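Local atomic coordinates of protein gp18 (Listeria monocytogenes EGD-e, PDB entry 3GS9), a protein that probably forms part of the tail of a Listeria prophage, as a structural protein of the prophage endopeptidase tail family. Residues V288-E293 with I297-Q302; E112-H117 with D155-D160. All coordinates share one frame; numbering follows the deposited sequence.

Contact 1 (V288-E293 with I297-Q302)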
ATOM      1  N   VAL A 288      24.157   5.962 -21.138  1.00 20.12           N
ATOM      2  CA  VAL A 288      24.100   5.392 -22.476  1.00 19.60           C
ATOM      3  C   VAL A 288      23.126   6.247 -23.304  1.00 17.89           C
ATOM      4  O   VAL A 288      22.046   6.605 -22.822  1.00 20.21           O
ATOM      5  CB  VAL A 288      23.636   3.933 -22.386  1.00 19.52           C
ATOM      6  CG1 VAL A 288      23.481   3.324 -23.745  1.00 19.38           C
ATOM      7  CG2 VAL A 288      24.632   3.088 -21.539  1.00 22.35           C
ATOM      8  N   LEU A 289      23.519   6.604 -24.530  1.00 19.24           N
ATOM      9  CA  LEU A 289      22.641   7.385 -25.431  1.00 19.03           C
ATOM     10  C   LEU A 289      21.578   6.438 -25.942  1.00 17.94           C
ATOM     11  O   LEU A 289      21.909   5.400 -26.515  1.00 20.11           O
ATOM     12  CB  LEU A 289      23.384   7.940 -26.646  1.00 22.65           C
ATOM     13  CG  LEU A 289      22.502   8.732 -27.627  1.00 23.90           C
ATOM     14  CD1 LEU A 289      21.877   9.962 -27.002  1.00 23.76           C
ATOM     15  CD2 LEU A 289      23.304   9.101 -28.914  1.00 24.74           C
ATOM     16  N   PHE A 290      20.317   6.787 -25.712  1.00 18.42           N
ATOM     17  CA  PHE A 290      19.188   5.986 -26.171  1.00 17.37           C
ATOM     18  C   PHE A 290      18.616   6.671 -27.419  1.00 15.85           C
ATOM     19  O   PHE A 290      18.181   7.801 -27.357  1.00 15.76           O
ATOM     20  CB  PHE A 290      18.101   5.856 -25.072  1.00 17.47           C
ATOM     21  CG  PHE A 290      17.041   4.842 -25.402  1.00 15.13           C
ATOM     22  CD1 PHE A 290      17.258   3.482 -25.196  1.00 17.42           C
ATOM     23  CD2 PHE A 290      15.831   5.246 -25.992  1.00 15.49           C
ATOM     24  CE1 PHE A 290      16.282   2.548 -25.502  1.00 17.39           C
ATOM     25  CE2 PHE A 290      14.867   4.311 -26.324  1.00 14.02           C
ATOM     26  CZ  PHE A 290      15.090   2.968 -26.088  1.00 14.89           C
ATOM     27  N   ILE A 291      18.629   5.979 -28.554  1.00 15.40           N
ATOM     28  CA  ILE A 291      18.017   6.528 -29.752  1.00 16.80           C
ATOM     29  C   ILE A 291      16.706   5.793 -30.018  1.00 16.49           C
ATOM     30  O   ILE A 291      16.699   4.596 -30.375  1.00 15.41           O
ATOM     31  CB  ILE A 291      18.961   6.409 -30.964  1.00 18.39           C
ATOM     32  CG1 ILE A 291      20.284   7.125 -30.698  1.00 19.66           C
ATOM     33  CG2 ILE A 291      18.298   6.953 -32.209  1.00 18.21           C
ATOM     34  CD1 ILE A 291      21.338   6.878 -31.745  1.00 22.69           C
ATOM     35  N   TYR A 292      15.603   6.487 -29.794  1.00 18.53           N
ATOM     36  CA  TYR A 292      14.282   5.927 -30.086  1.00 19.70           C
ATOM     37  C   TYR A 292      14.021   6.135 -31.567  1.00 19.75           C
ATOM     38  O   TYR A 292      13.511   7.192 -32.013  1.00 18.59           O
ATOM     39  CB  TYR A 292      13.163   6.543 -29.228  1.00 17.11           C
ATOM     40  CG  TYR A 292      11.831   5.923 -29.544  1.00 15.28           C
ATOM     41  CD1 TYR A 292      11.604   4.579 -29.295  1.00 14.53           C
ATOM     42  CD2 TYR A 292      10.802   6.653 -30.119  1.00 16.99           C
ATOM     43  CE1 TYR A 292      10.396   3.986 -29.598  1.00 14.90           C
ATOM     44  CE2 TYR A 292       9.593   6.068 -30.401  1.00 19.58           C
ATOM     45  CZ  TYR A 292       9.399   4.730 -30.151  1.00 17.41           C
ATOM     46  OH  TYR A 292       8.187   4.152 -30.444  1.00 19.52           O
ATOM     47  N   GLU A 293      14.355   5.097 -32.320  1.00 19.81           N
ATOM     48  CA  GLU A 293      14.453   5.200 -33.772  1.00 22.77           C
ATOM     49  C   GLU A 293      13.125   5.524 -34.462  1.00 22.19           C
ATOM     50  O   GLU A 293      13.098   6.303 -35.417  1.00 22.96           O
ATOM     51  CB  GLU A 293      15.053   3.915 -34.358  1.00 24.45           C
ATOM     52  CG  GLU A 293      16.020   4.157 -35.501  1.00 33.19           C
ATOM     53  CD  GLU A 293      17.276   4.898 -35.040  1.00 35.16           C
ATOM     54  OE1 GLU A 293      18.053   4.344 -34.234  1.00 43.60           O
ATOM     55  OE2 GLU A 293      17.474   6.046 -35.484  1.00 42.55           O
ATOM     56  N   ILE A 297      14.151  10.275 -31.762  1.00 18.57           N
ATOM     57  CA  ILE A 297      14.299  11.064 -30.540  1.00 18.84           C
ATOM     58  C   ILE A 297      15.444  10.420 -29.765  1.00 21.35           C
ATOM     59  O   ILE A 297      15.431   9.208 -29.538  1.00 22.40           O
ATOM     60  CB  ILE A 297      13.025  11.039 -29.710  1.00 16.90           C
ATOM     61  CG1 ILE A 297      11.897  11.787 -30.447  1.00 23.28           C
ATOM     62  CG2 ILE A 297      13.277  11.633 -28.298  1.00 24.25           C
ATOM     63  CD1 ILE A 297      10.553  11.678 -29.724  1.00 28.88           C
ATOM     64  N   ASP A 298      16.422  11.241 -29.397  1.00 22.22           N
ATOM     65  CA  ASP A 298      17.626  10.813 -28.708  1.00 21.65           C
ATOM     66  C   ASP A 298      17.638  11.382 -27.294  1.00 20.83           C
ATOM     67  O   ASP A 298      17.398  12.578 -27.092  1.00 18.22           O
ATOM     68  CB  ASP A 298      18.883  11.352 -29.432  1.00 23.97           C
ATOM     69  CG  ASP A 298      19.098  10.764 -30.841  1.00 28.67           C
ATOM     70  OD1 ASP A 298      18.349   9.872 -31.323  1.00 28.22           O
ATOM     71  OD2 ASP A 298      20.079  11.222 -31.477  1.00 39.49           O
ATOM     72  N   TYR A 299      17.984  10.546 -26.313  1.00 17.84           N
ATOM     73  CA  TYR A 299      18.099  10.972 -24.925  1.00 16.37           C
ATOM     74  C   TYR A 299      18.928   9.960 -24.118  1.00 17.22           C
ATOM     75  O   TYR A 299      19.042   8.806 -24.490  1.00 17.55           O
ATOM     76  CB  TYR A 299      16.718  11.174 -24.272  1.00 18.78           C
ATOM     77  CG  TYR A 299      15.760  10.022 -24.480  1.00 17.18           C
ATOM     78  CD1 TYR A 299      14.927   9.967 -25.603  1.00 20.19           C
ATOM     79  CD2 TYR A 299      15.640   9.020 -23.537  1.00 17.59           C
ATOM     80  CE1 TYR A 299      14.043   8.904 -25.792  1.00 15.03           C
ATOM     81  CE2 TYR A 299      14.743   7.956 -23.717  1.00 16.68           C
ATOM     82  CZ  TYR A 299      13.930   7.914 -24.842  1.00 18.11           C
ATOM     83  OH  TYR A 299      13.040   6.849 -25.030  1.00 15.93           O
ATOM     84  N   ASP A 300      19.474  10.411 -23.003  1.00 19.76           N
ATOM     85  CA  ASP A 300      20.295   9.572 -22.150  1.00 19.57           C
ATOM     86  C   ASP A 300      19.471   8.707 -21.186  1.00 20.91           C
ATOM     87  O   ASP A 300      18.429   9.126 -20.649  1.00 20.75           O
ATOM     88  CB  ASP A 300      21.243  10.443 -21.333  1.00 19.47           C
ATOM     89  CG  ASP A 300      22.377  11.019 -22.158  1.00 26.84           C
ATOM     90  OD1 ASP A 300      22.809  10.387 -23.152  1.00 30.14           O
ATOM     91  OD2 ASP A 300      22.826  12.127 -21.806  1.00 38.87           O
ATOM     92  N   VAL A 301      19.923   7.475 -21.030  1.00 16.91           N
ATOM     93  CA  VAL A 301      19.466   6.616 -19.961  1.00 17.18           C
ATOM     94  C   VAL A 301      20.697   6.302 -19.120  1.00 18.64           C
ATOM     95  O   VAL A 301      21.816   6.423 -19.603  1.00 19.05           O
ATOM     96  CB  VAL A 301      18.787   5.355 -20.495  1.00 15.81           C
ATOM     97  CG1 VAL A 301      17.470   5.728 -21.137  1.00 14.70           C
ATOM     98  CG2 VAL A 301      19.702   4.603 -21.448  1.00 17.81           C
ATOM     99  N   GLN A 302      20.476   5.964 -17.860  1.00 18.77           N
ATOM    100  CA  GLN A 302      21.567   5.824 -16.896  1.00 18.49           C
ATOM    101  C   GLN A 302      21.533   4.395 -16.354  1.00 17.71           C
ATOM    102  O   GLN A 302      20.470   3.786 -16.235  1.00 18.58           O
ATOM    103  CB  GLN A 302      21.343   6.844 -15.786  1.00 23.23           C
ATOM    104  CG  GLN A 302      22.474   7.117 -14.884  1.00 30.50           C
ATOM    105  CD  GLN A 302      22.227   8.334 -14.006  1.00 31.64           C
ATOM    106  OE1 GLN A 302      21.087   8.667 -13.700  1.00 34.14           O
ATOM    107  NE2 GLN A 302      23.286   9.013 -13.629  1.00 25.24           N
TER
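F290 and Y299 sit opposite one another in the strand pairing of a beta hairpin, with quite different torsions: F290 holds CG anti to its backbone N (chi1 -170°), whereas Y299 has CG wedged between its own N and carbonyl carbon (chi1 49°). Those two settings make the side chains run side by side in the same direction, and the Y299 ring, one face of it toward F290 CB, comes up against the phenyl ring. F290 CD2 lies 3.5 Å from Y299 CZ. With planes 40° apart the rings meet obliquely, and Y299 OH, 3.4 Å from F290 CD2, is hydrogen-bonded to T270 OG1.

The hairpin illustrates how antiparallel pairing sorts side chains between two faces. V288 with V301, F290 with Y299 and Y292 with I297 are the hydrogen-bonded pairs, each closed by two backbone bonds; V301 N to V288 O, at 2.9 Å, is nearly straight. Toward the turn I297 N to Y292 O stretches to 3.2 Å, its donor tilted out of the carbonyl plane. All six of these side chains share a mostly apolar face, where F199 and I201 of strand 197-202 also pack against F290. Y292 carries this face to the second subunit, where its hydroxyl bonds D57.

The other face bears the non-hydrogen-bonded pairs L289 with D300 and I291 with D298; D298 is the exposed residue on it, while I291 is buried. Between the strands, F290 O receives a CA-H...O contact from D298 CA at 3.3 Å besides its bond from Y299 N. D298 and I291 point the same way, and the carboxylate lies along the aliphatic branches, D298 OD1 coming within 3.1 Å of I291 CG2.

Contact 2 (E112-H117 with D155-D160)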
ATOM      1  N   GLU A 112      27.609  19.524   4.283  1.00 14.99           N
ATOM      2  CA  GLU A 112      28.650  19.217   5.277  1.00 16.05           C
ATOM      3  C   GLU A 112      28.127  19.371   6.699  1.00 16.50           C
ATOM      4  O   GLU A 112      28.332  18.494   7.516  1.00 14.60           O
ATOM      5  CB  GLU A 112      29.886  20.095   5.084  1.00 17.05           C
ATOM      6  CG  GLU A 112      30.914  19.959   6.198  1.00 21.67           C
ATOM      7  N   GLN A 113      27.463  20.484   6.996  1.00 16.72           N
ATOM      8  CA  GLN A 113      26.872  20.675   8.314  1.00 16.32           C
ATOM      9  C   GLN A 113      25.829  19.602   8.686  1.00 16.87           C
ATOM     10  O   GLN A 113      25.754  19.149   9.854  1.00 13.41           O
ATOM     11  CB  GLN A 113      26.245  22.065   8.425  1.00 15.55           C
ATOM     12  CG  GLN A 113      27.245  23.233   8.446  1.00 15.95           C
ATOM     13  CD  GLN A 113      26.535  24.559   8.406  1.00 21.07           C
ATOM     14  OE1 GLN A 113      25.832  24.861   7.446  1.00 16.22           O
ATOM     15  NE2 GLN A 113      26.698  25.362   9.469  1.00 22.60           N
ATOM     16  N   CYS A 114      25.012  19.210   7.715  1.00 16.22           N
ATOM     17  CA  CYS A 114      24.033  18.139   7.959  1.00 17.66           C
ATOM     18  C   CYS A 114      24.699  16.794   8.242  1.00 17.55           C
ATOM     19  O   CYS A 114      24.316  16.110   9.170  1.00 16.87           O
ATOM     20  CB  CYS A 114      23.048  17.998   6.799  1.00 16.68           C
ATOM     21  SG  CYS A 114      21.969  19.426   6.631  1.00 16.66           S
ATOM     22  N   LEU A 115      25.712  16.428   7.456  1.00 14.55           N
ATOM     23  CA  LEU A 115      26.371  15.138   7.650  1.00 14.28           C
ATOM     24  C   LEU A 115      27.076  15.122   8.999  1.00 17.07           C
ATOM     25  O   LEU A 115      27.000  14.142   9.753  1.00 18.00           O
ATOM     26  CB  LEU A 115      27.339  14.866   6.518  1.00 13.48           C
ATOM     27  CG  LEU A 115      26.690  14.550   5.169  1.00 14.57           C
ATOM     28  CD1 LEU A 115      27.720  14.586   4.068  1.00 15.94           C
ATOM     29  CD2 LEU A 115      26.026  13.175   5.238  1.00 17.21           C
ATOM     30  N   THR A 116      27.676  16.264   9.335  1.00 17.16           N
ATOM     31  CA  THR A 116      28.264  16.421  10.655  1.00 16.64           C
ATOM     32  C   THR A 116      27.233  16.174  11.761  1.00 19.46           C
ATOM     33  O   THR A 116      27.501  15.454  12.745  1.00 18.61           O
ATOM     34  CB  THR A 116      28.955  17.787  10.808  1.00 18.29           C
ATOM     35  OG1 THR A 116      29.965  17.917   9.798  1.00 20.64           O
ATOM     36  CG2 THR A 116      29.599  17.908  12.192  1.00 15.60           C
ATOM     37  N   HIS A 117      26.040  16.741  11.587  1.00 18.24           N
ATOM     38  CA  HIS A 117      24.978  16.531  12.540  1.00 20.58           C
ATOM     39  C   HIS A 117      24.621  15.049  12.720  1.00 19.58           C
ATOM     40  O   HIS A 117      24.376  14.592  13.840  1.00 20.36           O
ATOM     41  CB  HIS A 117      23.729  17.331  12.166  1.00 19.58           C
ATOM     42  CG  HIS A 117      22.636  17.186  13.169  1.00 19.68           C
ATOM     43  ND1 HIS A 117      22.783  17.613  14.473  1.00 19.34           N
ATOM     44  CD2 HIS A 117      21.415  16.611  13.094  1.00 16.26           C
ATOM     45  CE1 HIS A 117      21.690  17.326  15.151  1.00 15.80           C
ATOM     46  NE2 HIS A 117      20.834  16.730  14.337  1.00 15.74           N
ATOM     47  N   ASP A 155      19.224   9.631   3.181  1.00 14.10           N
ATOM     48  CA  ASP A 155      18.309   9.653   2.036  1.00 14.63           C
ATOM     49  C   ASP A 155      17.641  11.004   1.861  1.00 11.73           C
ATOM     50  O   ASP A 155      17.452  11.474   0.723  1.00 15.52           O
ATOM     51  CB  ASP A 155      17.290   8.529   2.169  1.00 14.65           C
ATOM     52  CG  ASP A 155      17.898   7.164   1.908  1.00 24.29           C
ATOM     53  OD1 ASP A 155      19.002   7.129   1.401  1.00 21.77           O
ATOM     54  OD2 ASP A 155      17.260   6.136   2.168  1.00 26.00           O
ATOM     55  N   GLN A 156      17.288  11.651   2.961  1.00 14.06           N
ATOM     56  CA  GLN A 156      16.718  12.993   2.879  1.00 14.04           C
ATOM     57  C   GLN A 156      17.721  13.969   2.257  1.00 13.37           C
ATOM     58  O   GLN A 156      17.386  14.775   1.390  1.00 14.63           O
ATOM     59  CB  GLN A 156      16.411  13.507   4.284  1.00 14.06           C
ATOM     60  CG  GLN A 156      15.712  14.815   4.208  1.00 20.35           C
ATOM     61  CD  GLN A 156      15.583  15.460   5.514  1.00 26.96           C
ATOM     62  OE1 GLN A 156      15.331  14.802   6.541  1.00 22.90           O
ATOM     63  NE2 GLN A 156      15.785  16.770   5.515  1.00 19.66           N
ATOM     64  N   LEU A 157      18.958  13.922   2.736  1.00 13.06           N
ATOM     65  CA  LEU A 157      20.014  14.794   2.194  1.00 12.83           C
ATOM     66  C   LEU A 157      20.209  14.585   0.687  1.00 12.67           C
ATOM     67  O   LEU A 157      20.481  15.559  -0.055  1.00 14.19           O
ATOM     68  CB  LEU A 157      21.333  14.586   2.954  1.00 12.26           C
ATOM     69  CG  LEU A 157      21.278  14.898   4.465  1.00 12.73           C
ATOM     70  CD1 LEU A 157      22.621  14.582   5.184  1.00 15.83           C
ATOM     71  CD2 LEU A 157      20.749  16.347   4.760  1.00 14.41           C
ATOM     72  N   LEU A 158      20.142  13.334   0.233  1.00 12.14           N
ATOM     73  CA  LEU A 158      20.303  13.049  -1.176  1.00 14.72           C
ATOM     74  C   LEU A 158      19.283  13.864  -1.963  1.00 17.30           C
ATOM     75  O   LEU A 158      19.626  14.515  -2.967  1.00 14.50           O
ATOM     76  CB  LEU A 158      20.127  11.566  -1.467  1.00 15.49           C
ATOM     77  CG  LEU A 158      21.073  10.572  -0.795  1.00 15.33           C
ATOM     78  CD1 LEU A 158      20.849   9.155  -1.371  1.00 20.24           C
ATOM     79  CD2 LEU A 158      22.516  10.958  -0.935  1.00 15.08           C
ATOM     80  N   ASP A 159      18.037  13.862  -1.486  1.00 16.43           N
ATOM     81  CA  ASP A 159      16.931  14.580  -2.144  1.00 15.20           C
ATOM     82  C   ASP A 159      17.071  16.127  -1.993  1.00 17.90           C
ATOM     83  O   ASP A 159      16.909  16.898  -2.965  1.00 22.09           O
ATOM     84  CB  ASP A 159      15.594  14.105  -1.521  1.00 15.37           C
ATOM     85  CG  ASP A 159      15.243  12.671  -1.864  1.00 26.71           C
ATOM     86  OD1 ASP A 159      15.770  12.170  -2.880  1.00 27.23           O
ATOM     87  OD2 ASP A 159      14.424  12.054  -1.117  1.00 32.26           O
ATOM     88  N   ASP A 160      17.389  16.568  -0.780  1.00 13.71           N
ATOM     89  CA  ASP A 160      17.469  17.982  -0.460  1.00 13.88           C
ATOM     90  C   ASP A 160      18.547  18.635  -1.313  1.00 14.30           C
ATOM     91  O   ASP A 160      18.302  19.693  -1.908  1.00 15.51           O
ATOM     92  CB  ASP A 160      17.811  18.206   1.011  1.00 14.66           C
ATOM     93  CG  ASP A 160      16.635  18.016   1.934  1.00 14.74           C
ATOM     94  OD1 ASP A 160      15.501  17.768   1.467  1.00 15.05           O
ATOM     95  OD2 ASP A 160      16.837  18.119   3.170  1.00 18.53           O
TER
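Contact 2 is a small, wholly apolar meeting of two helices, 111-118 and 150-161, buried beside strand 141-149. L157 reaches across from the second helix and sets both its methyl groups against C114 CB. CD2 is the closer, 3.5 Å from C114 CB and tighter than a usual carbon-carbon contact, with C114 SG slightly farther off. CD1 lies 3.8 Å from C114 CB and also reaches L115, meeting L115 CD2 at 3.7 Å, where the two leucine side chains cross at a slant. L157 extends from its helix with CG anti to its carbonyl carbon (chi1 -61°); CD1 then prolongs the extended chain toward L115, while CD2 branches off toward C114.

No hydrogen bond links the segments, and their nearest pair of alpha carbons, C114 CA and L157 CA, is 7.8 Å apart. Within the second helix Q156 NE2 bonds D160 OD2 at 2.9 Å on the syn side of the carboxylate, somewhat out of its plane. Q142 NE2 also meets D160 OD2, and D160 OD1 forms a salt bridge with R249. L111 and I118 of the first helix extend the cover over L157. One leucine fork set against consecutive residues, with F145 of strand 141-149 touching C114 and L157, is plain hydrophobic core packing of helices in a mixed alpha-beta region.

How the contacts relate
Taken together, the two contacts show two ways of holding one chain together. Contact 1 joins strands through paired backbone bonds, while contact 2 joins helices through apolar side chains, with no hydrogen bond across. They follow one another along the chain, contact 2 closing before contact 1 opens, and their centres lie about 32 Å apart. Even their nearest atoms are about 12 Å apart, so neither touches the other. They also differ toward the assembly: Y292 brings contact 1 to a neighbouring subunit, whereas no other chain touches the segments of contact 2. From the chain centre, contact 1 lies about 21 Å away and contact 2 about 15 Å, measured centre to centre.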